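Local coordinates for FBP protein (Leishmania major, PDB 5OEZ), which probably hydrolyses fructose 1,6-bisphosphate to fructose 6-phosphate and phosphate as a magnesium-dependent homotetramer, a step of gluconeogenesis, at residues P204-S216 and P319-C331. Residues are numbered along the deposited sequence; the frame is centred on the assembly and turned at random.
Sequences PHISIPKKRSIYS and PVYFGSRQEVDLC
The first turn of helix 325-338 is met by the loop 208-212, whose backbone bonds to its N-terminal end. Gln326 N bonds to Lys210 O at 2.9 Å, lying in the carbonyl plane, which gives a first-turn N-H an acceptor from a distant part of the sequence. Arg325 N is served instead by a water 3.0 Å away, which can in turn donate a hydrogen bond to Pro209 O. Ser324 holds the N-cap position yet makes no capping bond: its OG, anti to its own carbonyl carbon (chi1 -63°), donates to Pro209 O over 2.8 Å and also accepts a hydrogen bond from Gly264 N. Ile208 CG2 closes over this hydroxyl at 3.5 Å.

In the class 1 fructose-1,6-bisphosphatase fold, this loop leads from the end of the large mixed sheet into strand 214-216 of the C-terminal domain's sheet, and here it passes the junction, at Gly323 and Ser324, between the preceding strand and helix 325-338. At the next residue after Gln326, Glu327 bends at chi2 (-61°) to bring OE2 back to the loop, where Arg212 N hydrogen-bonds to it at 3.1 Å, from the anti side and tilted 24° out of the carboxylate plane; its other oxygen, OE1, bonds to Tyr244 OH. Lys211 NZ, 4.4 Å from Glu327 OE2, is too far for a salt bridge but may still favour the carboxylate's charge. On the outer side, Lys210 runs extended alongside Gln326, CD lying 3.6 Å from Gln326 NE2, while Lys210 CB sits off-centre over one face of the Arg325 guanidinium.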
# COMPACT_ATOMS: atom_id res chain seq x y z
N PRO C 204 1.87 18.90 16.06
CA PRO C 204 1.47 20.31 16.04
C PRO C 204 2.44 21.16 16.88
O PRO C 204 2.93 20.69 17.89
CB PRO C 204 0.08 20.30 16.68
CG PRO C 204 0.11 19.10 17.58
CD PRO C 204 1.02 18.08 16.96
N HIS C 205 2.70 22.40 16.44
CA HIS C 205 3.49 23.37 17.21
C HIS C 205 4.87 22.82 17.61
O HIS C 205 5.20 22.72 18.79
CB HIS C 205 2.70 23.85 18.43
CG HIS C 205 1.36 24.43 18.10
ND1 HIS C 205 1.19 25.41 17.14
CD2 HIS C 205 0.13 24.18 18.60
CE1 HIS C 205 -0.10 25.73 17.06
NE2 HIS C 205 -0.76 25.00 17.94
N ILE C 206 5.67 22.47 16.60
CA ILE C 206 7.03 22.01 16.83
C ILE C 206 7.88 23.14 17.41
O ILE C 206 7.92 24.24 16.86
CB ILE C 206 7.68 21.50 15.54
CG1 ILE C 206 6.98 20.24 15.06
CG2 ILE C 206 9.17 21.22 15.76
CD1 ILE C 206 7.41 19.75 13.70
N SER C 207 8.53 22.85 18.54
CA SER C 207 9.40 23.80 19.23
C SER C 207 10.76 23.16 19.39
O SER C 207 10.87 22.14 20.06
CB SER C 207 8.86 24.14 20.63
OG SER C 207 7.68 24.91 20.58
N ILE C 208 11.79 23.77 18.81
CA ILE C 208 13.19 23.28 18.96
C ILE C 208 13.64 23.65 20.38
O ILE C 208 13.52 24.80 20.79
CB ILE C 208 14.25 23.92 17.99
CG1 ILE C 208 13.88 23.92 16.50
CG2 ILE C 208 15.62 23.23 18.12
CD1 ILE C 208 14.80 24.78 15.65
N PRO C 209 14.16 22.68 21.15
CA PRO C 209 14.69 23.02 22.48
C PRO C 209 15.77 24.11 22.44
O PRO C 209 16.52 24.18 21.48
CB PRO C 209 15.30 21.69 22.96
CG PRO C 209 14.56 20.62 22.20
CD PRO C 209 14.20 21.23 20.87
N LYS C 210 15.83 24.95 23.47
CA LYS C 210 16.80 26.04 23.52
C LYS C 210 18.24 25.53 23.59
O LYS C 210 19.13 26.19 23.06
CB LYS C 210 16.50 27.04 24.64
CG LYS C 210 16.71 26.52 26.05
CD LYS C 210 16.19 27.50 27.10
CE LYS C 210 16.51 27.03 28.52
NZ LYS C 210 16.18 28.05 29.56
N LYS C 211 18.47 24.39 24.23
CA LYS C 211 19.76 23.71 24.17
C LYS C 211 19.64 22.19 24.07
O LYS C 211 18.66 21.61 24.52
CB LYS C 211 20.65 24.09 25.35
CG LYS C 211 20.16 23.62 26.71
CD LYS C 211 21.34 23.38 27.65
CE LYS C 211 21.98 22.00 27.39
NZ LYS C 211 23.47 21.97 27.53
N ARG C 212 20.63 21.58 23.44
CA ARG C 212 20.75 20.14 23.33
C ARG C 212 22.14 19.81 22.80
O ARG C 212 22.58 20.38 21.80
CB ARG C 212 19.69 19.57 22.37
CG ARG C 212 19.65 18.05 22.31
CD ARG C 212 18.98 17.43 23.53
NE ARG C 212 19.21 15.98 23.54
CZ ARG C 212 18.50 15.07 22.86
NH1 ARG C 212 17.46 15.41 22.11
NH2 ARG C 212 18.84 13.78 22.94
N SER C 213 22.82 18.88 23.45
CA SER C 213 24.22 18.58 23.14
C SER C 213 24.43 17.62 21.96
O SER C 213 24.98 16.53 22.12
CB SER C 213 24.90 18.02 24.38
OG SER C 213 24.85 18.96 25.44
N ILE C 214 23.96 18.03 20.78
CA ILE C 214 24.16 17.29 19.54
C ILE C 214 24.64 18.28 18.49
O ILE C 214 24.05 19.35 18.33
CB ILE C 214 22.87 16.62 19.01
CG1 ILE C 214 22.30 15.65 20.05
CG2 ILE C 214 23.15 15.85 17.72
CD1 ILE C 214 20.93 15.08 19.69
N TYR C 215 25.70 17.90 17.77
CA TYR C 215 26.19 18.70 16.67
C TYR C 215 26.28 17.85 15.41
O TYR C 215 26.58 16.66 15.46
CB TYR C 215 27.53 19.38 17.00
CG TYR C 215 28.73 18.50 17.05
CD1 TYR C 215 29.03 17.76 18.18
CD2 TYR C 215 29.61 18.42 15.96
CE1 TYR C 215 30.17 16.94 18.23
CE2 TYR C 215 30.75 17.62 16.01
CZ TYR C 215 31.02 16.86 17.14
OH TYR C 215 32.14 16.04 17.20
N SER C 216 26.05 18.51 14.28
CA SER C 216 25.93 17.87 12.99
C SER C 216 26.75 18.67 11.98
O SER C 216 26.38 19.79 11.57
CB SER C 216 24.44 17.79 12.61
OG SER C 216 24.19 16.89 11.54
N PRO C 319 27.00 30.03 3.81
CA PRO C 319 27.12 29.05 4.89
C PRO C 319 25.94 29.16 5.84
O PRO C 319 25.19 30.14 5.80
CB PRO C 319 28.40 29.48 5.61
CG PRO C 319 28.45 30.94 5.42
CD PRO C 319 27.85 31.22 4.06
N VAL C 320 25.74 28.14 6.67
CA VAL C 320 24.61 28.12 7.61
C VAL C 320 25.04 27.54 8.96
O VAL C 320 25.81 26.58 9.01
CB VAL C 320 23.37 27.32 7.08
CG1 VAL C 320 22.86 27.89 5.75
CG2 VAL C 320 23.68 25.83 6.93
N TYR C 321 24.48 28.12 10.02
CA TYR C 321 24.55 27.61 11.37
C TYR C 321 23.12 27.68 11.93
O TYR C 321 22.61 28.76 12.23
CB TYR C 321 25.53 28.47 12.19
CG TYR C 321 26.81 28.75 11.46
CD1 TYR C 321 26.93 29.89 10.66
CD2 TYR C 321 27.89 27.87 11.50
CE1 TYR C 321 28.08 30.15 9.96
CE2 TYR C 321 29.06 28.13 10.79
CZ TYR C 321 29.15 29.27 10.04
OH TYR C 321 30.29 29.56 9.31
N PHE C 322 22.48 26.52 12.02
CA PHE C 322 21.06 26.39 12.35
C PHE C 322 20.86 25.55 13.61
O PHE C 322 21.47 24.50 13.75
CB PHE C 322 20.29 25.61 11.26
CG PHE C 322 20.05 26.37 9.97
CD1 PHE C 322 20.37 27.71 9.80
CD2 PHE C 322 19.44 25.72 8.92
CE1 PHE C 322 20.11 28.35 8.60
CE2 PHE C 322 19.16 26.36 7.72
CZ PHE C 322 19.49 27.68 7.56
N GLY C 323 19.94 25.97 14.47
CA GLY C 323 19.36 25.05 15.45
C GLY C 323 18.92 25.71 16.73
O GLY C 323 18.42 26.85 16.73
N SER C 324 19.09 24.95 17.81
CA SER C 324 18.79 25.40 19.16
C SER C 324 19.47 26.73 19.40
O SER C 324 20.65 26.92 19.06
CB SER C 324 19.28 24.36 20.16
OG SER C 324 18.60 23.12 20.00
N ARG C 325 18.74 27.66 20.00
CA ARG C 325 19.21 29.03 20.08
C ARG C 325 20.49 29.21 20.91
O ARG C 325 21.37 29.96 20.51
CB ARG C 325 18.09 30.02 20.46
CG ARG C 325 17.39 29.81 21.79
CD ARG C 325 16.28 30.85 22.05
NE ARG C 325 15.35 30.44 23.13
CZ ARG C 325 15.49 30.72 24.43
NH1 ARG C 325 16.52 31.44 24.88
NH2 ARG C 325 14.58 30.28 25.31
N GLN C 326 20.60 28.52 22.03
CA GLN C 326 21.82 28.59 22.85
C GLN C 326 23.00 27.88 22.20
O GLN C 326 24.12 28.29 22.42
CB GLN C 326 21.57 28.06 24.25
CG GLN C 326 20.63 28.96 25.05
CD GLN C 326 20.32 28.44 26.44
OE1 GLN C 326 20.89 27.43 26.89
NE2 GLN C 326 19.42 29.11 27.13
N GLU C 327 22.76 26.85 21.40
CA GLU C 327 23.85 26.18 20.68
C GLU C 327 24.41 27.04 19.56
O GLU C 327 25.62 27.11 19.38
CB GLU C 327 23.39 24.83 20.11
CG GLU C 327 22.85 23.83 21.13
CD GLU C 327 23.86 23.41 22.19
OE1 GLU C 327 25.10 23.50 21.95
OE2 GLU C 327 23.40 22.99 23.28
N VAL C 328 23.53 27.71 18.81
CA VAL C 328 23.97 28.69 17.80
C VAL C 328 24.69 29.88 18.44
O VAL C 328 25.66 30.37 17.87
CB VAL C 328 22.82 29.17 16.90
CG1 VAL C 328 23.27 30.26 15.94
CG2 VAL C 328 22.27 28.01 16.11
N ASP C 329 24.24 30.35 19.61
CA ASP C 329 24.94 31.44 20.36
C ASP C 329 26.37 31.03 20.77
O ASP C 329 27.27 31.83 20.66
CB ASP C 329 24.18 31.88 21.63
CG ASP C 329 22.86 32.60 21.32
OD1 ASP C 329 22.65 33.07 20.18
OD2 ASP C 329 22.00 32.66 22.23
N LEU C 330 26.55 29.78 21.22
CA LEU C 330 27.88 29.30 21.61
C LEU C 330 28.81 29.28 20.40
O LEU C 330 29.95 29.70 20.50
CB LEU C 330 27.79 27.91 22.26
CG LEU C 330 29.11 27.25 22.67
CD1 LEU C 330 29.75 28.03 23.79
CD2 LEU C 330 28.92 25.79 23.09
N CYS C 331 28.29 28.81 19.27
CA CYS C 331 29.01 28.78 18.00
C CYS C 331 29.43 30.19 17.57
O CYS C 331 30.58 30.42 17.23
CB CYS C 331 28.14 28.13 16.92
SG CYS C 331 28.86 27.96 15.28
O HOH W 1 15.85 26.99 20.37